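Local coordinates for putative uncharacterized protein (Xanthomonas campestris pv. campestris, PDB 3RQA), which is of unknown function but belongs to the atypical PilZ family of cyclic di-GMP receptors and self-assembles into a tetramer through an unusual helical bundle, at residues P12-E17 with D144-A149; A31-T36 with H155-R160; G53-L58 with S132-E137. All coordinates share one frame; numbering follows the deposited sequence.

Contact 1: residues P12-E17 with D144-A149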
ATOM      1  N   PRO C  12     -44.745  -2.534   5.881  1.00 42.04           N
ATOM      2  CA  PRO C  12     -45.356  -1.542   4.993  1.00 41.05           C
ATOM      3  C   PRO C  12     -44.897  -0.106   5.226  1.00 40.26           C
ATOM      4  O   PRO C  12     -44.359   0.541   4.322  1.00 41.41           O
ATOM      5  CB  PRO C  12     -46.845  -1.723   5.260  1.00 41.46           C
ATOM      6  CG  PRO C  12     -46.943  -3.182   5.533  1.00 43.60           C
ATOM      7  CD  PRO C  12     -45.770  -3.431   6.443  1.00 42.12           C
ATOM      8  N   ALA C  13     -45.101   0.388   6.440  1.00 36.87           N
ATOM      9  CA  ALA C  13     -44.728   1.754   6.767  1.00 36.46           C
ATOM     10  C   ALA C  13     -43.238   2.034   6.585  1.00 36.85           C
ATOM     11  O   ALA C  13     -42.852   3.117   6.150  1.00 37.39           O
ATOM     12  CB  ALA C  13     -45.146   2.075   8.181  1.00 34.44           C
ATOM     13  N   ALA C  14     -42.401   1.063   6.923  1.00 35.63           N
ATOM     14  CA  ALA C  14     -40.960   1.234   6.788  1.00 36.29           C
ATOM     15  C   ALA C  14     -40.553   1.219   5.314  1.00 35.45           C
ATOM     16  O   ALA C  14     -39.776   2.053   4.874  1.00 35.46           O
ATOM     17  CB  ALA C  14     -40.232   0.130   7.544  1.00 35.67           C
ATOM     18  N   ASP C  15     -41.085   0.262   4.560  1.00 35.51           N
ATOM     19  CA  ASP C  15     -40.779   0.122   3.137  1.00 36.77           C
ATOM     20  C   ASP C  15     -41.170   1.401   2.390  1.00 37.24           C
ATOM     21  O   ASP C  15     -40.446   1.872   1.506  1.00 36.59           O
ATOM     22  CB  ASP C  15     -41.530  -1.085   2.565  1.00 37.66           C
ATOM     23  CG  ASP C  15     -40.710  -1.856   1.549  1.00 39.32           C
ATOM     24  OD1 ASP C  15     -40.937  -1.675   0.335  1.00 40.26           O
ATOM     25  OD2 ASP C  15     -39.825  -2.639   1.964  1.00 37.97           O
ATOM     26  N   THR C  16     -42.316   1.966   2.758  1.00 36.60           N
ATOM     27  CA  THR C  16     -42.783   3.198   2.141  1.00 34.99           C
ATOM     28  C   THR C  16     -41.841   4.355   2.502  1.00 34.41           C
ATOM     29  O   THR C  16     -41.440   5.134   1.630  1.00 32.70           O
ATOM     30  CB  THR C  16     -44.232   3.527   2.590  1.00 36.54           C
ATOM     31  OG1 THR C  16     -45.137   2.595   1.980  1.00 35.10           O
ATOM     32  CG2 THR C  16     -44.617   4.954   2.195  1.00 36.42           C
ATOM     33  N   GLU C  17     -41.467   4.461   3.775  1.00 31.49           N
ATOM     34  CA  GLU C  17     -40.576   5.538   4.187  1.00 31.37           C
ATOM     35  C   GLU C  17     -39.261   5.537   3.399  1.00 29.15           C
ATOM     36  O   GLU C  17     -38.809   6.567   2.920  1.00 26.03           O
ATOM     37  CB  GLU C  17     -40.253   5.436   5.679  1.00 34.20           C
ATOM     38  CG  GLU C  17     -39.421   6.612   6.195  1.00 38.89           C
ATOM     39  CD  GLU C  17     -39.200   6.583   7.697  1.00 41.04           C
ATOM     40  OE1 GLU C  17     -40.139   6.208   8.436  1.00 42.44           O
ATOM     41  OE2 GLU C  17     -38.090   6.954   8.142  1.00 43.33           O
ATOM     42  N   ASP C 144     -30.386   3.687  11.658  1.00 26.39           N
ATOM     43  CA  ASP C 144     -31.271   3.231  12.719  1.00 29.35           C
ATOM     44  C   ASP C 144     -32.232   2.189  12.141  1.00 29.69           C
ATOM     45  O   ASP C 144     -32.601   2.237  10.964  1.00 26.83           O
ATOM     46  CB  ASP C 144     -32.057   4.402  13.320  1.00 33.92           C
ATOM     47  CG  ASP C 144     -31.172   5.350  14.129  1.00 42.72           C
ATOM     48  OD1 ASP C 144     -31.707   6.218  14.855  1.00 47.55           O
ATOM     49  OD2 ASP C 144     -29.931   5.233  14.039  1.00 46.73           O
ATOM     50  N   VAL C 145     -32.609   1.225  12.967  1.00 29.66           N
ATOM     51  CA  VAL C 145     -33.532   0.190  12.529  1.00 30.41           C
ATOM     52  C   VAL C 145     -34.961   0.731  12.593  1.00 30.13           C
ATOM     53  O   VAL C 145     -35.440   1.100  13.668  1.00 29.55           O
ATOM     54  CB  VAL C 145     -33.438  -1.063  13.434  1.00 31.08           C
ATOM     55  CG1 VAL C 145     -34.443  -2.115  12.974  1.00 30.16           C
ATOM     56  CG2 VAL C 145     -32.019  -1.619  13.408  1.00 30.98           C
ATOM     57  N   LEU C 146     -35.625   0.786  11.439  1.00 29.58           N
ATOM     58  CA  LEU C 146     -37.007   1.255  11.353  1.00 30.86           C
ATOM     59  C   LEU C 146     -37.936   0.075  11.619  1.00 31.00           C
ATOM     60  O   LEU C 146     -38.920   0.197  12.350  1.00 32.60           O
ATOM     61  CB  LEU C 146     -37.332   1.791   9.952  1.00 33.82           C
ATOM     62  CG  LEU C 146     -36.747   3.069   9.353  1.00 35.04           C
ATOM     63  CD1 LEU C 146     -37.469   3.338   8.041  1.00 34.45           C
ATOM     64  CD2 LEU C 146     -36.941   4.246  10.273  1.00 36.19           C
ATOM     65  N   ALA C 147     -37.622  -1.062  10.999  1.00 29.60           N
ATOM     66  CA  ALA C 147     -38.425  -2.264  11.158  1.00 29.15           C
ATOM     67  C   ALA C 147     -37.575  -3.525  11.157  1.00 31.13           C
ATOM     68  O   ALA C 147     -36.496  -3.567  10.556  1.00 31.70           O
ATOM     69  CB  ALA C 147     -39.453  -2.345  10.062  1.00 29.72           C
ATOM     70  N   SER C 148     -38.087  -4.549  11.832  1.00 30.13           N
ATOM     71  CA  SER C 148     -37.438  -5.845  11.960  1.00 32.38           C
ATOM     72  C   SER C 148     -38.514  -6.922  11.875  1.00 34.71           C
ATOM     73  O   SER C 148     -39.471  -6.919  12.658  1.00 35.08           O
ATOM     74  CB  SER C 148     -36.724  -5.949  13.309  1.00 30.43           C
ATOM     75  OG  SER C 148     -36.078  -7.199  13.446  1.00 30.93           O
ATOM     76  N   ALA C 149     -38.361  -7.835  10.923  1.00 34.87           N
ATOM     77  CA  ALA C 149     -39.331  -8.898  10.742  1.00 37.65           C
ATOM     78  C   ALA C 149     -38.730 -10.097  10.034  1.00 39.33           C
ATOM     79  O   ALA C 149     -37.667 -10.005   9.420  1.00 37.51           O
ATOM     80  CB  ALA C 149     -40.536  -8.384   9.962  1.00 37.94           C
TER
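A classic beta bulge at L146 and A147, in strand 139-150 of the PilZ barrel, is where A14 and E17 of the N-terminal helix 12-19 come to rest. The irregularity sets both residues opposite W158 on the neighbouring strand, and the near-helical backbone of L146 (psi -45°) lets the two side chains turn to the same side, toward the helix. A14 meets both of them. Its CB lies 3.6 Å from A147 CB and 4.1 Å from L146 CB, a small three-carbon cluster in which short side chains allow close approach: the CA atoms of A14 and L146 are 6.0 Å apart, and the short axes pass at 7.8 Å, at 137° between their N-to-C directions.

One helical turn later E17 completes the contact in a different way. With CG anti to the backbone N (chi1 -175°) and the chain extended beyond it, the side chain crosses the branched end of L146 at a slant. E17 CD approaches L146 CD1 at 3.7 Å and E17 OE2 approaches L146 CD2 at 3.6 Å, so the carboxylate borders both methyls of the leucine. This is packing, not polar bonding; the charge is answered by R160, whose NE forms a salt bridge with E17 OE2. On another side of the same helix, D15 OD2 is held by W158 NE1 and R112. Together these contacts seat a short helix obliquely on the outside of an antiparallel beta barrel, with a classic beta bulge as its landing place.

Contact 2: residues A31-T36 with H155-R160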
ATOM      1  N   ALA C  31     -23.250  -7.219   1.971  1.00 29.37           N
ATOM      2  CA  ALA C  31     -23.920  -6.287   2.875  1.00 30.90           C
ATOM      3  C   ALA C  31     -24.045  -6.812   4.292  1.00 32.15           C
ATOM      4  O   ALA C  31     -24.115  -8.023   4.516  1.00 30.15           O
ATOM      5  CB  ALA C  31     -25.300  -5.966   2.343  1.00 31.05           C
ATOM      6  N   GLY C  32     -24.096  -5.887   5.244  1.00 31.78           N
ATOM      7  CA  GLY C  32     -24.228  -6.265   6.637  1.00 32.80           C
ATOM      8  C   GLY C  32     -24.589  -5.084   7.516  1.00 33.24           C
ATOM      9  O   GLY C  32     -24.511  -3.940   7.089  1.00 30.00           O
ATOM     10  N   PHE C  33     -24.994  -5.376   8.747  1.00 33.81           N
ATOM     11  CA  PHE C  33     -25.352  -4.349   9.719  1.00 35.53           C
ATOM     12  C   PHE C  33     -24.709  -4.722  11.048  1.00 36.12           C
ATOM     13  O   PHE C  33     -24.727  -5.883  11.449  1.00 35.85           O
ATOM     14  CB  PHE C  33     -26.879  -4.258   9.861  1.00 35.81           C
ATOM     15  CG  PHE C  33     -27.337  -3.361  10.983  1.00 36.69           C
ATOM     16  CD1 PHE C  33     -27.757  -3.902  12.197  1.00 37.60           C
ATOM     17  CD2 PHE C  33     -27.340  -1.979  10.830  1.00 35.70           C
ATOM     18  CE1 PHE C  33     -28.171  -3.078  13.240  1.00 37.42           C
ATOM     19  CE2 PHE C  33     -27.751  -1.146  11.866  1.00 35.36           C
ATOM     20  CZ  PHE C  33     -28.169  -1.696  13.074  1.00 38.11           C
ATOM     21  N   HIS C  34     -24.116  -3.737  11.711  1.00 36.15           N
ATOM     22  CA  HIS C  34     -23.454  -3.945  12.997  1.00 36.95           C
ATOM     23  C   HIS C  34     -23.863  -2.862  13.971  1.00 36.56           C
ATOM     24  O   HIS C  34     -23.857  -1.688  13.622  1.00 35.33           O
ATOM     25  CB  HIS C  34     -21.935  -3.913  12.826  1.00 39.04           C
ATOM     26  CG  HIS C  34     -21.339  -5.229  12.443  1.00 41.66           C
ATOM     27  ND1 HIS C  34     -21.371  -6.331  13.273  1.00 43.45           N
ATOM     28  CD2 HIS C  34     -20.679  -5.617  11.327  1.00 41.62           C
ATOM     29  CE1 HIS C  34     -20.753  -7.340  12.685  1.00 43.66           C
ATOM     30  NE2 HIS C  34     -20.325  -6.932  11.502  1.00 43.70           N
ATOM     31  N   VAL C  35     -24.200  -3.259  15.197  1.00 36.79           N
ATOM     32  CA  VAL C  35     -24.629  -2.310  16.215  1.00 38.96           C
ATOM     33  C   VAL C  35     -23.498  -1.458  16.739  1.00 41.40           C
ATOM     34  O   VAL C  35     -23.687  -0.291  17.054  1.00 41.56           O
ATOM     35  CB  VAL C  35     -25.267  -3.015  17.434  1.00 41.20           C
ATOM     36  CG1 VAL C  35     -25.713  -1.971  18.455  1.00 41.90           C
ATOM     37  CG2 VAL C  35     -26.443  -3.865  16.993  1.00 41.18           C
ATOM     38  N   THR C  36     -22.318  -2.043  16.855  1.00 44.47           N
ATOM     39  CA  THR C  36     -21.200  -1.269  17.381  1.00 49.85           C
ATOM     40  C   THR C  36     -20.436  -0.566  16.258  1.00 54.40           C
ATOM     41  O   THR C  36     -19.421  -1.053  15.747  1.00 55.27           O
ATOM     42  CB  THR C  36     -20.272  -2.153  18.216  1.00 49.35           C
ATOM     43  OG1 THR C  36     -21.042  -2.762  19.268  1.00 49.47           O
ATOM     44  CG2 THR C  36     -19.170  -1.317  18.848  1.00 48.88           C
ATOM     45  N   HIS C 155     -34.078 -13.088   8.898  1.00 42.36           N
ATOM     46  CA  HIS C 155     -34.521 -11.921   9.661  1.00 42.19           C
ATOM     47  C   HIS C 155     -34.251 -10.707   8.772  1.00 41.16           C
ATOM     48  O   HIS C 155     -33.117 -10.489   8.341  1.00 41.26           O
ATOM     49  CB  HIS C 155     -33.724 -11.763  10.964  1.00 44.17           C
ATOM     50  CG  HIS C 155     -33.784 -12.950  11.875  1.00 46.77           C
ATOM     51  ND1 HIS C 155     -33.072 -14.107  11.643  1.00 48.29           N
ATOM     52  CD2 HIS C 155     -34.446 -13.145  13.039  1.00 48.34           C
ATOM     53  CE1 HIS C 155     -33.288 -14.962  12.627  1.00 48.91           C
ATOM     54  NE2 HIS C 155     -34.119 -14.403  13.488  1.00 49.86           N
ATOM     55  N   TRP C 156     -35.281  -9.923   8.484  1.00 39.30           N
ATOM     56  CA  TRP C 156     -35.088  -8.748   7.640  1.00 38.12           C
ATOM     57  C   TRP C 156     -35.118  -7.461   8.433  1.00 37.27           C
ATOM     58  O   TRP C 156     -35.907  -7.298   9.363  1.00 38.00           O
ATOM     59  CB  TRP C 156     -36.132  -8.689   6.519  1.00 38.41           C
ATOM     60  CG  TRP C 156     -35.960  -9.784   5.507  1.00 40.31           C
ATOM     61  CD1 TRP C 156     -36.567 -11.008   5.504  1.00 41.34           C
ATOM     62  CD2 TRP C 156     -35.097  -9.763   4.367  1.00 40.18           C
ATOM     63  NE1 TRP C 156     -36.137 -11.753   4.430  1.00 41.33           N
ATOM     64  CE2 TRP C 156     -35.233 -11.012   3.715  1.00 41.80           C
ATOM     65  CE3 TRP C 156     -34.221  -8.810   3.831  1.00 40.66           C
ATOM     66  CZ2 TRP C 156     -34.524 -11.333   2.550  1.00 40.98           C
ATOM     67  CZ3 TRP C 156     -33.518  -9.126   2.675  1.00 41.45           C
ATOM     68  CH2 TRP C 156     -33.675 -10.381   2.046  1.00 41.71           C
ATOM     69  N   LEU C 157     -34.234  -6.553   8.043  1.00 34.10           N
ATOM     70  CA  LEU C 157     -34.094  -5.259   8.678  1.00 31.64           C
ATOM     71  C   LEU C 157     -34.292  -4.148   7.666  1.00 31.59           C
ATOM     72  O   LEU C 157     -33.866  -4.259   6.519  1.00 31.78           O
ATOM     73  CB  LEU C 157     -32.691  -5.123   9.285  1.00 30.22           C
ATOM     74  CG  LEU C 157     -32.408  -5.555  10.727  1.00 31.84           C
ATOM     75  CD1 LEU C 157     -33.405  -6.597  11.213  1.00 30.19           C
ATOM     76  CD2 LEU C 157     -30.985  -6.068  10.796  1.00 29.72           C
ATOM     77  N   TRP C 158     -34.958  -3.090   8.101  1.00 29.54           N
ATOM     78  CA  TRP C 158     -35.172  -1.909   7.285  1.00 30.17           C
ATOM     79  C   TRP C 158     -34.377  -0.860   8.040  1.00 29.21           C
ATOM     80  O   TRP C 158     -34.708  -0.515   9.175  1.00 30.99           O
ATOM     81  CB  TRP C 158     -36.654  -1.524   7.237  1.00 29.93           C
ATOM     82  CG  TRP C 158     -37.458  -2.365   6.298  1.00 30.51           C
ATOM     83  CD1 TRP C 158     -37.966  -1.987   5.083  1.00 31.04           C
ATOM     84  CD2 TRP C 158     -37.845  -3.731   6.484  1.00 30.31           C
ATOM     85  NE1 TRP C 158     -38.642  -3.032   4.507  1.00 31.34           N
ATOM     86  CE2 TRP C 158     -38.584  -4.116   5.342  1.00 30.92           C
ATOM     87  CE3 TRP C 158     -37.637  -4.670   7.507  1.00 30.71           C
ATOM     88  CZ2 TRP C 158     -39.120  -5.401   5.192  1.00 31.38           C
ATOM     89  CZ3 TRP C 158     -38.172  -5.950   7.358  1.00 29.32           C
ATOM     90  CH2 TRP C 158     -38.904  -6.302   6.207  1.00 30.53           C
ATOM     91  N   LEU C 159     -33.304  -0.387   7.427  1.00 28.35           N
ATOM     92  CA  LEU C 159     -32.454   0.610   8.048  1.00 29.87           C
ATOM     93  C   LEU C 159     -32.564   1.966   7.338  1.00 29.70           C
ATOM     94  O   LEU C 159     -32.540   2.039   6.111  1.00 28.66           O
ATOM     95  CB  LEU C 159     -30.992   0.153   8.024  1.00 29.24           C
ATOM     96  CG  LEU C 159     -30.501  -1.143   8.689  1.00 33.02           C
ATOM     97  CD1 LEU C 159     -30.897  -1.159  10.146  1.00 31.73           C
ATOM     98  CD2 LEU C 159     -31.053  -2.344   7.971  1.00 33.11           C
ATOM     99  N   ARG C 160     -32.676   3.033   8.124  1.00 31.58           N
ATOM    100  CA  ARG C 160     -32.749   4.383   7.579  1.00 31.55           C
ATOM    101  C   ARG C 160     -31.424   5.058   7.913  1.00 30.71           C
ATOM    102  O   ARG C 160     -31.060   5.148   9.090  1.00 28.92           O
ATOM    103  CB  ARG C 160     -33.893   5.171   8.219  1.00 35.06           C
ATOM    104  CG  ARG C 160     -34.048   6.564   7.630  1.00 39.66           C
ATOM    105  CD  ARG C 160     -34.172   7.609   8.709  1.00 43.76           C
ATOM    106  NE  ARG C 160     -35.464   7.563   9.388  1.00 48.12           N
ATOM    107  CZ  ARG C 160     -35.610   7.536  10.711  1.00 48.74           C
ATOM    108  NH1 ARG C 160     -34.542   7.540  11.497  1.00 46.58           N
ATOM    109  NH2 ARG C 160     -36.825   7.523  11.246  1.00 48.49           N
TER
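W156 N probably bonds to A149 O, tying strand 155-161 to its neighbour 139-150 in the PilZ barrel; the contact proper is apolar, F33 against L157 and L159. The setting is the interior of the six-stranded antiparallel barrel. Strands 24-34 and 155-161 are not neighbours in the sheet, and their nearest CA atoms, those of F33 and L159, are 8.8 Å apart, so side chains must bridge the gap.

F33 does so from one strand, its CG anti to the backbone N (chi1 172°), which sends the ring across toward the other. From that strand L157 and L159, two residues apart, point the same way to receive it. L159 brings its CD1 over one face of the F33 ring in a CH-pi contact, 3.9 Å from the ring centroid and 25° off the normal. The L157 side chain runs at about a right angle to that of F33, with its CD2 oblique to the ring. All three touching residues are buried; V145 packs on F33 and L159, and V127 on L159. The fit to the ring is uneven: L159 CD1 is offset toward the rim, 3.6 Å from F33 CE2, whereas L157 CD2 approaches a different ring carbon, F33 CD1, at 4.1 Å.

Contact 3: residues G53-L58 with S132-E137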
ATOM      1  N   GLY C  53     -16.396   6.082  -8.844  1.00 33.45           N
ATOM      2  CA  GLY C  53     -17.079   6.389 -10.089  1.00 34.31           C
ATOM      3  C   GLY C  53     -16.125   6.841 -11.183  1.00 34.84           C
ATOM      4  O   GLY C  53     -16.236   6.430 -12.344  1.00 31.51           O
ATOM      5  N   GLN C  54     -15.169   7.682 -10.808  1.00 33.25           N
ATOM      6  CA  GLN C  54     -14.211   8.201 -11.768  1.00 35.03           C
ATOM      7  C   GLN C  54     -13.344   7.124 -12.384  1.00 36.45           C
ATOM      8  O   GLN C  54     -12.886   7.265 -13.516  1.00 36.71           O
ATOM      9  CB  GLN C  54     -13.334   9.248 -11.108  1.00 35.44           C
ATOM     10  CG  GLN C  54     -14.089  10.491 -10.727  1.00 38.69           C
ATOM     11  CD  GLN C  54     -13.178  11.534 -10.144  1.00 43.41           C
ATOM     12  OE1 GLN C  54     -13.230  11.825  -8.944  1.00 46.23           O
ATOM     13  NE2 GLN C  54     -12.312  12.097 -10.988  1.00 45.83           N
ATOM     14  N   VAL C  55     -13.120   6.045 -11.647  1.00 36.83           N
ATOM     15  CA  VAL C  55     -12.286   4.961 -12.145  1.00 40.22           C
ATOM     16  C   VAL C  55     -13.055   3.877 -12.906  1.00 42.53           C
ATOM     17  O   VAL C  55     -12.528   3.281 -13.838  1.00 43.14           O
ATOM     18  CB  VAL C  55     -11.497   4.301 -10.984  1.00 39.60           C
ATOM     19  CG1 VAL C  55     -10.690   3.110 -11.494  1.00 40.54           C
ATOM     20  CG2 VAL C  55     -10.576   5.325 -10.341  1.00 36.45           C
ATOM     21  N   GLU C  56     -14.305   3.648 -12.531  1.00 46.71           N
ATOM     22  CA  GLU C  56     -15.111   2.610 -13.159  1.00 52.09           C
ATOM     23  C   GLU C  56     -15.867   2.943 -14.446  1.00 56.00           C
ATOM     24  O   GLU C  56     -15.651   3.984 -15.082  1.00 55.56           O
ATOM     25  CB  GLU C  56     -16.105   2.052 -12.137  1.00 52.89           C
ATOM     26  CG  GLU C  56     -15.484   1.147 -11.081  1.00 55.48           C
ATOM     27  CD  GLU C  56     -16.507   0.657 -10.074  1.00 58.71           C
ATOM     28  OE1 GLU C  56     -16.173  -0.218  -9.241  1.00 58.06           O
ATOM     29  OE2 GLU C  56     -17.653   1.156 -10.112  1.00 61.83           O
ATOM     30  N   ASP C  57     -16.755   2.007 -14.797  1.00 59.63           N
ATOM     31  CA  ASP C  57     -17.637   2.036 -15.977  1.00 62.22           C
ATOM     32  C   ASP C  57     -16.864   1.991 -17.313  1.00 63.65           C
ATOM     33  O   ASP C  57     -16.900   2.930 -18.122  1.00 64.15           O
ATOM     34  CB  ASP C  57     -18.625   3.244 -15.920  1.00 62.94           C
ATOM     35  CG  ASP C  57     -20.102   2.803 -15.649  1.00 64.20           C
ATOM     36  OD1 ASP C  57     -20.548   2.804 -14.463  1.00 62.85           O
ATOM     37  OD2 ASP C  57     -20.822   2.432 -16.629  1.00 63.54           O
ATOM     38  N   LEU C  58     -16.177   0.858 -17.511  1.00 64.19           N
ATOM     39  CA  LEU C  58     -15.377   0.566 -18.712  1.00 65.51           C
ATOM     40  C   LEU C  58     -14.767   1.796 -19.413  1.00 66.48           C
ATOM     41  O   LEU C  58     -13.784   2.359 -18.874  1.00 66.73           O
ATOM     42  CB  LEU C  58     -16.229  -0.218 -19.726  1.00 64.73           C
ATOM     43  CG  LEU C  58     -15.581  -0.545 -21.093  1.00 64.93           C
ATOM     44  CD1 LEU C  58     -14.463  -1.585 -20.900  1.00 63.04           C
ATOM     45  CD2 LEU C  58     -16.666  -1.084 -22.081  1.00 63.47           C
ATOM     46  N   SER C 132     -18.104  -1.600  -4.691  1.00 36.17           N
ATOM     47  CA  SER C 132     -17.437  -2.015  -5.914  1.00 38.25           C
ATOM     48  C   SER C 132     -17.540  -3.488  -6.259  1.00 40.10           C
ATOM     49  O   SER C 132     -18.556  -3.945  -6.772  1.00 44.55           O
ATOM     50  CB  SER C 132     -15.967  -1.626  -5.851  1.00 37.83           C
ATOM     51  OG  SER C 132     -15.302  -2.057  -7.017  1.00 37.93           O
ATOM     52  N   ASP C 133     -16.468  -4.217  -5.982  1.00 39.31           N
ATOM     53  CA  ASP C 133     -16.367  -5.642  -6.269  1.00 39.85           C
ATOM     54  C   ASP C 133     -14.888  -5.904  -6.562  1.00 38.76           C
ATOM     55  O   ASP C 133     -14.300  -6.839  -6.023  1.00 37.88           O
ATOM     56  CB  ASP C 133     -17.200  -6.026  -7.492  1.00 45.49           C
ATOM     57  CG  ASP C 133     -17.276  -7.522  -7.696  1.00 49.37           C
ATOM     58  OD1 ASP C 133     -16.211  -8.176  -7.680  1.00 53.27           O
ATOM     59  OD2 ASP C 133     -18.395  -8.049  -7.881  1.00 52.39           O
ATOM     60  N   TRP C 134     -14.286  -5.074  -7.415  1.00 36.13           N
ATOM     61  CA  TRP C 134     -12.865  -5.228  -7.725  1.00 36.06           C
ATOM     62  C   TRP C 134     -12.035  -4.541  -6.637  1.00 35.42           C
ATOM     63  O   TRP C 134     -10.839  -4.790  -6.514  1.00 37.30           O
ATOM     64  CB  TRP C 134     -12.526  -4.624  -9.093  1.00 36.25           C
ATOM     65  CG  TRP C 134     -12.798  -3.159  -9.189  1.00 36.88           C
ATOM     66  CD1 TRP C 134     -13.990  -2.561  -9.489  1.00 37.55           C
ATOM     67  CD2 TRP C 134     -11.876  -2.100  -8.909  1.00 37.07           C
ATOM     68  NE1 TRP C 134     -13.868  -1.188  -9.407  1.00 37.74           N
ATOM     69  CE2 TRP C 134     -12.581  -0.879  -9.051  1.00 38.16           C
ATOM     70  CE3 TRP C 134     -10.521  -2.061  -8.552  1.00 38.13           C
ATOM     71  CZ2 TRP C 134     -11.976   0.368  -8.847  1.00 38.52           C
ATOM     72  CZ3 TRP C 134      -9.917  -0.817  -8.350  1.00 40.66           C
ATOM     73  CH2 TRP C 134     -10.650   0.381  -8.500  1.00 40.32           C
ATOM     74  N   LEU C 135     -12.677  -3.682  -5.847  1.00 35.39           N
ATOM     75  CA  LEU C 135     -12.002  -2.964  -4.760  1.00 35.91           C
ATOM     76  C   LEU C 135     -12.604  -3.421  -3.433  1.00 35.78           C
ATOM     77  O   LEU C 135     -13.775  -3.185  -3.154  1.00 33.73           O
ATOM     78  CB  LEU C 135     -12.198  -1.458  -4.915  1.00 37.30           C
ATOM     79  CG  LEU C 135     -11.474  -0.524  -3.945  1.00 38.09           C
ATOM     80  CD1 LEU C 135     -10.012  -0.402  -4.326  1.00 38.43           C
ATOM     81  CD2 LEU C 135     -12.136   0.843  -3.986  1.00 39.49           C
ATOM     82  N   PRO C 136     -11.795  -4.071  -2.585  1.00 37.25           N
ATOM     83  CA  PRO C 136     -12.261  -4.569  -1.285  1.00 37.37           C
ATOM     84  C   PRO C 136     -12.424  -3.493  -0.207  1.00 36.75           C
ATOM     85  O   PRO C 136     -11.957  -3.658   0.920  1.00 39.21           O
ATOM     86  CB  PRO C 136     -11.190  -5.589  -0.926  1.00 37.68           C
ATOM     87  CG  PRO C 136      -9.937  -4.880  -1.401  1.00 38.88           C
ATOM     88  CD  PRO C 136     -10.356  -4.346  -2.771  1.00 38.73           C
ATOM     89  N   GLU C 137     -13.068  -2.385  -0.546  1.00 34.96           N
ATOM     90  CA  GLU C 137     -13.267  -1.335   0.440  1.00 33.39           C
ATOM     91  C   GLU C 137     -14.742  -1.262   0.803  1.00 32.60           C
ATOM     92  O   GLU C 137     -15.620  -1.469  -0.038  1.00 27.65           O
ATOM     93  CB  GLU C 137     -12.790   0.022  -0.083  1.00 34.77           C
ATOM     94  CG  GLU C 137     -12.931   1.139   0.939  1.00 37.85           C
ATOM     95  CD  GLU C 137     -11.952   1.023   2.097  1.00 40.49           C
ATOM     96  OE1 GLU C 137     -11.841  -0.069   2.696  1.00 41.37           O
ATOM     97  OE2 GLU C 137     -11.290   2.038   2.412  1.00 43.53           O
TER
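Hydrogen bonding between E56 and W134 comes first, at the point where the chain leaves helix 42-55. W134 NE1 donates to E56 OE1, modelled at 2.5 Å with an N-H...O angle of 142°; this is shorter than such a bond normally is, so the exact separation is doubtful. In the model the oxygen offers its anti lone pair and sits slightly out of the indole plane, while the carboxylate plane is turned 59° from that of the ring. E56 reaches this place because its chain is extended beyond CG, which carries the acid to the indole edge. S132 OG is also modelled as a donor to E56 OE1, at 3.0 Å, and as a weak acceptor from the backbone N-H groups of W134 and L135; its position is doubtful, so these bonds deserve caution.

Apolar packing supplies the rest. W134 points its ring at the helix end, and L135 CB lies over the centre of one face. V55 CG1 touches the benzo part of the indole, 4.0 Å from W134 CZ2, and its side chain runs at about a right angle to that of the tryptophan.

A bound acetate, probably from the crystallisation liquor, lies about 3 Å from the W134 side chain. Around the contact, L52 of helix 42-55 and L85 of helix 73-95 both pack on W134 and L135. Other subunits join in: V55 packs on K80 of the second subunit, E137 forms a salt bridge with its R90, and W134 meets T44 of the third, which places this loop between strands 124-129 and 139-150 at the tetramer interface.

How the contacts relate
Two of the contacts belong to the barrel and the third to the subunit interface. Contacts 1 and 2 share the antiparallel barrel: their centres are about 11 Å apart, and strands 139-150 and 155-161, which carry their second segments, are neighbours in the sheet. Along the chain their segments alternate. Contact 1 faces the barrel's outside and contact 2 its core. Contact 3 lies on the opposite side of the chain's centre, its centre about 30 Å from that of contact 1 and about 24 Å from that of contact 2, and both its segments fall between those of the other two. Of the three, contact 3 alone is touched by other subunits; the two barrel contacts lie away from that interface.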